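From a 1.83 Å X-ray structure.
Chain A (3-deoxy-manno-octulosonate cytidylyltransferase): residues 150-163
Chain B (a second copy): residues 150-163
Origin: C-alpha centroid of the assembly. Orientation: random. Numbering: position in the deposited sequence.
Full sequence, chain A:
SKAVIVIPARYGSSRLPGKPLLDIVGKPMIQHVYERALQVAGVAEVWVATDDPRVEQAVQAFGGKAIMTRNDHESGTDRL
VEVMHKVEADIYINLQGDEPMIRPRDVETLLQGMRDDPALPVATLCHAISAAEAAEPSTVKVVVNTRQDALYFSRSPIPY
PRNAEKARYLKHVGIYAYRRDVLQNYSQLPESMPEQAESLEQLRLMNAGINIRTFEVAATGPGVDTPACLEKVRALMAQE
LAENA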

# COMPACT_ATOMS: atom_id res chain seq x y z
N ALA A 150 -2.32 3.46 -6.92
CA ALA A 150 -2.64 2.87 -5.63
C ALA A 150 -1.40 2.26 -4.98
O ALA A 150 -0.55 1.66 -5.66
CB ALA A 150 -3.72 1.80 -5.78
N LEU A 151 -1.26 2.49 -3.67
CA LEU A 151 -0.15 1.91 -2.90
C LEU A 151 -0.67 0.58 -2.31
O LEU A 151 0.02 -0.43 -2.34
CB LEU A 151 0.29 2.84 -1.75
CG LEU A 151 0.94 4.16 -2.19
CD1 LEU A 151 1.35 4.96 -0.94
CD2 LEU A 151 2.13 3.88 -3.09
N TYR A 152 -1.90 0.59 -1.81
CA TYR A 152 -2.49 -0.61 -1.22
C TYR A 152 -4.00 -0.40 -1.07
O TYR A 152 -4.47 0.74 -1.05
CB TYR A 152 -1.83 -0.90 0.16
CG TYR A 152 -2.20 -2.22 0.83
CD1 TYR A 152 -1.93 -3.44 0.20
CD2 TYR A 152 -2.85 -2.26 2.06
CE1 TYR A 152 -2.29 -4.65 0.78
CE2 TYR A 152 -3.22 -3.48 2.65
CZ TYR A 152 -2.94 -4.66 2.00
OH TYR A 152 -3.31 -5.86 2.53
N PHE A 153 -4.75 -1.51 -1.00
CA PHE A 153 -6.21 -1.52 -0.81
C PHE A 153 -6.38 -2.38 0.46
O PHE A 153 -5.76 -3.43 0.57
CB PHE A 153 -6.95 -2.27 -1.93
CG PHE A 153 -6.92 -1.59 -3.27
CD1 PHE A 153 -5.83 -1.78 -4.14
CD2 PHE A 153 -7.97 -0.78 -3.67
CE1 PHE A 153 -5.79 -1.16 -5.40
CE2 PHE A 153 -7.95 -0.15 -4.93
CZ PHE A 153 -6.86 -0.34 -5.79
N SER A 154 -7.26 -1.97 1.37
CA SER A 154 -7.46 -2.75 2.58
C SER A 154 -8.81 -2.54 3.22
O SER A 154 -9.45 -1.52 3.00
CB SER A 154 -6.38 -2.38 3.61
OG SER A 154 -6.41 -3.28 4.72
N ARG A 155 -9.24 -3.53 4.01
CA ARG A 155 -10.48 -3.44 4.77
C ARG A 155 -10.12 -2.71 6.08
O ARG A 155 -11.01 -2.23 6.76
CB ARG A 155 -11.04 -4.83 5.08
CG ARG A 155 -11.61 -5.52 3.82
CD ARG A 155 -12.17 -6.90 4.12
NE ARG A 155 -12.51 -7.58 2.88
CZ ARG A 155 -13.55 -7.28 2.10
NH1 ARG A 155 -14.39 -6.31 2.44
NH2 ARG A 155 -13.69 -7.89 0.94
N SER A 156 -8.83 -2.64 6.40
CA SER A 156 -8.38 -1.89 7.60
C SER A 156 -8.38 -0.41 7.28
O SER A 156 -8.14 0.00 6.14
CB SER A 156 -6.94 -2.21 8.00
OG SER A 156 -6.79 -3.50 8.56
N PRO A 157 -8.64 0.44 8.30
CA PRO A 157 -8.62 1.86 8.00
C PRO A 157 -7.18 2.30 7.71
O PRO A 157 -6.30 2.19 8.56
CB PRO A 157 -9.14 2.50 9.30
CG PRO A 157 -9.95 1.41 9.93
CD PRO A 157 -9.10 0.18 9.67
N ILE A 158 -6.93 2.71 6.47
CA ILE A 158 -5.61 3.22 6.09
C ILE A 158 -5.89 4.57 5.39
O ILE A 158 -6.81 4.67 4.60
CB ILE A 158 -4.81 2.24 5.14
CG1 ILE A 158 -5.64 1.83 3.93
CG2 ILE A 158 -4.33 0.99 5.92
CD1 ILE A 158 -4.81 1.08 2.88
N PRO A 159 -5.10 5.61 5.69
CA PRO A 159 -3.97 5.60 6.63
C PRO A 159 -4.44 5.49 8.09
O PRO A 159 -5.58 5.86 8.43
CB PRO A 159 -3.30 6.95 6.35
CG PRO A 159 -4.46 7.84 6.03
CD PRO A 159 -5.27 6.95 5.09
N TYR A 160 -3.60 4.89 8.93
CA TYR A 160 -3.93 4.76 10.34
C TYR A 160 -4.03 6.20 10.90
O TYR A 160 -3.18 7.04 10.60
CB TYR A 160 -2.83 3.98 11.07
CG TYR A 160 -3.08 3.89 12.55
CD1 TYR A 160 -3.90 2.89 13.08
CD2 TYR A 160 -2.52 4.82 13.43
CE1 TYR A 160 -4.16 2.84 14.45
CE2 TYR A 160 -2.78 4.77 14.79
CZ TYR A 160 -3.60 3.79 15.29
OH TYR A 160 -3.88 3.75 16.64
N PRO A 161 -5.04 6.48 11.73
CA PRO A 161 -5.15 7.86 12.24
C PRO A 161 -4.31 8.19 13.50
O PRO A 161 -4.86 8.38 14.58
CB PRO A 161 -6.64 7.98 12.52
CG PRO A 161 -6.97 6.64 13.07
CD PRO A 161 -6.15 5.65 12.23
N ARG A 162 -2.99 8.22 13.36
CA ARG A 162 -2.10 8.55 14.49
C ARG A 162 -2.37 10.04 14.81
O ARG A 162 -2.59 10.39 15.97
CB ARG A 162 -0.64 8.28 14.12
CG ARG A 162 0.39 8.83 15.09
CD ARG A 162 0.29 8.18 16.43
NE ARG A 162 1.62 7.77 16.85
CZ ARG A 162 1.89 6.61 17.45
NH1 ARG A 162 0.92 5.74 17.73
NH2 ARG A 162 3.15 6.31 17.74
N ASN A 163 -2.32 10.89 13.79
CA ASN A 163 -2.65 12.32 13.90
C ASN A 163 -3.96 12.34 13.12
O ASN A 163 -3.99 12.56 11.90
CB ASN A 163 -1.61 13.19 13.23
CG ASN A 163 -0.27 13.10 13.91
OD1 ASN A 163 -0.19 13.21 15.13
ND2 ASN A 163 0.78 12.88 13.13
N ALA B 150 8.03 -2.97 -1.04
CA ALA B 150 6.95 -2.63 -0.13
C ALA B 150 5.77 -2.00 -0.87
O ALA B 150 5.94 -1.20 -1.79
CB ALA B 150 7.46 -1.66 0.94
N LEU B 151 4.57 -2.44 -0.51
CA LEU B 151 3.36 -1.86 -1.08
C LEU B 151 2.92 -0.69 -0.17
O LEU B 151 2.53 0.38 -0.66
CB LEU B 151 2.24 -2.91 -1.15
CG LEU B 151 2.47 -4.06 -2.14
CD1 LEU B 151 1.29 -5.01 -2.08
CD2 LEU B 151 2.67 -3.48 -3.54
N TYR B 152 3.01 -0.88 1.14
CA TYR B 152 2.62 0.16 2.08
C TYR B 152 3.15 -0.19 3.47
O TYR B 152 3.42 -1.36 3.75
CB TYR B 152 1.08 0.28 2.12
CG TYR B 152 0.51 1.48 2.87
CD1 TYR B 152 0.89 2.79 2.54
CD2 TYR B 152 -0.38 1.30 3.95
CE1 TYR B 152 0.41 3.89 3.28
CE2 TYR B 152 -0.85 2.39 4.69
CZ TYR B 152 -0.44 3.69 4.34
OH TYR B 152 -0.84 4.76 5.09
N PHE B 153 3.36 0.85 4.29
CA PHE B 153 3.79 0.72 5.70
C PHE B 153 2.65 1.34 6.52
O PHE B 153 2.17 2.43 6.18
CB PHE B 153 5.07 1.54 5.98
CG PHE B 153 6.30 1.03 5.29
CD1 PHE B 153 6.60 1.43 3.98
CD2 PHE B 153 7.19 0.19 5.97
CE1 PHE B 153 7.77 1.00 3.35
CE2 PHE B 153 8.37 -0.24 5.34
CZ PHE B 153 8.66 0.17 4.02
N SER B 154 2.22 0.67 7.59
CA SER B 154 1.14 1.22 8.40
C SER B 154 1.17 0.77 9.85
O SER B 154 1.74 -0.27 10.19
CB SER B 154 -0.21 0.81 7.79
OG SER B 154 -1.30 1.50 8.39
N ARG B 155 0.53 1.57 10.70
CA ARG B 155 0.35 1.23 12.11
C ARG B 155 -0.93 0.39 12.22
O ARG B 155 -1.16 -0.25 13.23
CB ARG B 155 0.24 2.49 12.97
CG ARG B 155 1.50 3.32 12.94
CD ARG B 155 1.38 4.53 13.87
NE ARG B 155 2.56 5.38 13.76
CZ ARG B 155 3.72 5.14 14.36
NH1 ARG B 155 3.90 4.08 15.12
NH2 ARG B 155 4.74 5.96 14.15
N SER B 156 -1.77 0.40 11.18
CA SER B 156 -2.97 -0.44 11.15
C SER B 156 -2.52 -1.86 10.84
O SER B 156 -1.49 -2.07 10.19
CB SER B 156 -3.93 -0.02 10.03
OG SER B 156 -4.76 1.04 10.42
N PRO B 157 -3.26 -2.86 11.33
CA PRO B 157 -2.88 -4.24 11.05
C PRO B 157 -3.18 -4.55 9.57
O PRO B 157 -4.34 -4.57 9.16
CB PRO B 157 -3.82 -5.06 11.95
CG PRO B 157 -4.30 -4.08 12.99
CD PRO B 157 -4.44 -2.81 12.22
N ILE B 158 -2.13 -4.69 8.77
CA ILE B 158 -2.28 -5.04 7.35
C ILE B 158 -1.38 -6.24 7.12
O ILE B 158 -0.25 -6.29 7.63
CB ILE B 158 -1.89 -3.86 6.38
CG1 ILE B 158 -0.49 -3.32 6.70
CG2 ILE B 158 -2.92 -2.75 6.47
CD1 ILE B 158 0.00 -2.30 5.68
N PRO B 159 -1.88 -7.25 6.39
CA PRO B 159 -3.22 -7.28 5.80
C PRO B 159 -4.32 -7.52 6.83
O PRO B 159 -4.10 -8.18 7.85
CB PRO B 159 -3.14 -8.45 4.83
CG PRO B 159 -2.18 -9.38 5.51
CD PRO B 159 -1.11 -8.46 6.02
N TYR B 160 -5.51 -6.97 6.54
CA TYR B 160 -6.68 -7.14 7.38
C TYR B 160 -6.97 -8.64 7.41
O TYR B 160 -7.02 -9.28 6.35
CB TYR B 160 -7.87 -6.39 6.80
CG TYR B 160 -9.12 -6.55 7.63
CD1 TYR B 160 -9.37 -5.70 8.71
CD2 TYR B 160 -10.03 -7.56 7.36
CE1 TYR B 160 -10.50 -5.85 9.50
CE2 TYR B 160 -11.16 -7.73 8.14
CZ TYR B 160 -11.39 -6.87 9.21
OH TYR B 160 -12.53 -7.02 9.97
N PRO B 161 -7.18 -9.22 8.61
CA PRO B 161 -7.45 -10.65 8.72
C PRO B 161 -8.90 -11.09 8.49
O PRO B 161 -9.57 -11.53 9.42
CB PRO B 161 -6.98 -10.95 10.14
CG PRO B 161 -7.46 -9.73 10.89
CD PRO B 161 -7.08 -8.59 9.94
N ARG B 162 -9.38 -10.95 7.26
CA ARG B 162 -10.72 -11.39 6.89
C ARG B 162 -10.69 -12.93 7.00
O ARG B 162 -11.62 -13.55 7.52
CB ARG B 162 -11.06 -10.93 5.47
CG ARG B 162 -12.38 -11.46 4.91
CD ARG B 162 -13.55 -10.93 5.68
NE ARG B 162 -14.48 -10.21 4.81
CZ ARG B 162 -15.13 -9.11 5.19
NH1 ARG B 162 -14.94 -8.61 6.41
NH2 ARG B 162 -15.98 -8.52 4.35
N ASN B 163 -9.63 -13.54 6.46
CA ASN B 163 -9.40 -14.99 6.55
C ASN B 163 -8.12 -15.03 7.38
O ASN B 163 -7.00 -15.04 6.86
CB ASN B 163 -9.19 -15.62 5.18
CG ASN B 163 -10.40 -15.49 4.31
OD1 ASN B 163 -11.51 -15.80 4.73
ND2 ASN B 163 -10.21 -14.99 3.09

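Residues 150-163 of the two copies pack against each other in a nearly symmetric contact that buries 990 Å² in all, so almost every pairing occurs twice. Each chain turns a corner at residue 151, runs through a short strand ending at 154 and continues as loop. The backbones come close at Leu A151 and Leu B151 (CA to CA 5.5 Å) and again where Ser A156 passes Tyr B160 and Tyr A160 passes Ser B156 (CA to CA 5.5 and 5.3 Å).

Tyr A152 and Tyr B152 cover the most surface. Tyr A152 CB lies 3.7 Å from Tyr B152 CB, and each ring then reaches along the other chain: Tyr A152 CD1 lies 4.2 Å from Leu B151 CD1, and Tyr A152 CE2 lies 3.9 Å from Ile B158 CG2. With Ile A158 CG2 4.0 Å from Ile B158 CG2, these side chains form a continuous apolar centre.

Arg A155 and Arg B155 come next. The aliphatic base of each lies over a tyrosine face, with Arg A155 CB 3.9 Å from the centroid of the Tyr B160 ring in a CH-pi contact. Farther out, its guanidinium stacks flat on that of Arg B162, centres 4.0 Å apart and planes at 13°. Arg A155 NH1 and Arg B162 NH2, 3.3 Å apart, are both donors and cannot hydrogen-bond to each other; the like charges lie face to face, while Arg A155 directs hydrogen bonds elsewhere in the structure. Arg B155 repeats the arrangement with Tyr A160 and Arg A162.

Two reciprocal hydrogen bonds join the loops: Ser A156 OG donates to Pro B157 O and Ser B156 OG to Pro A157 O, both at 2.7 Å. Ser A156 N donates to Ser A154 OG and Ser B156 N to Ser B154 OG, both at 3.0 Å, tying the loop back to the strand end in each chain.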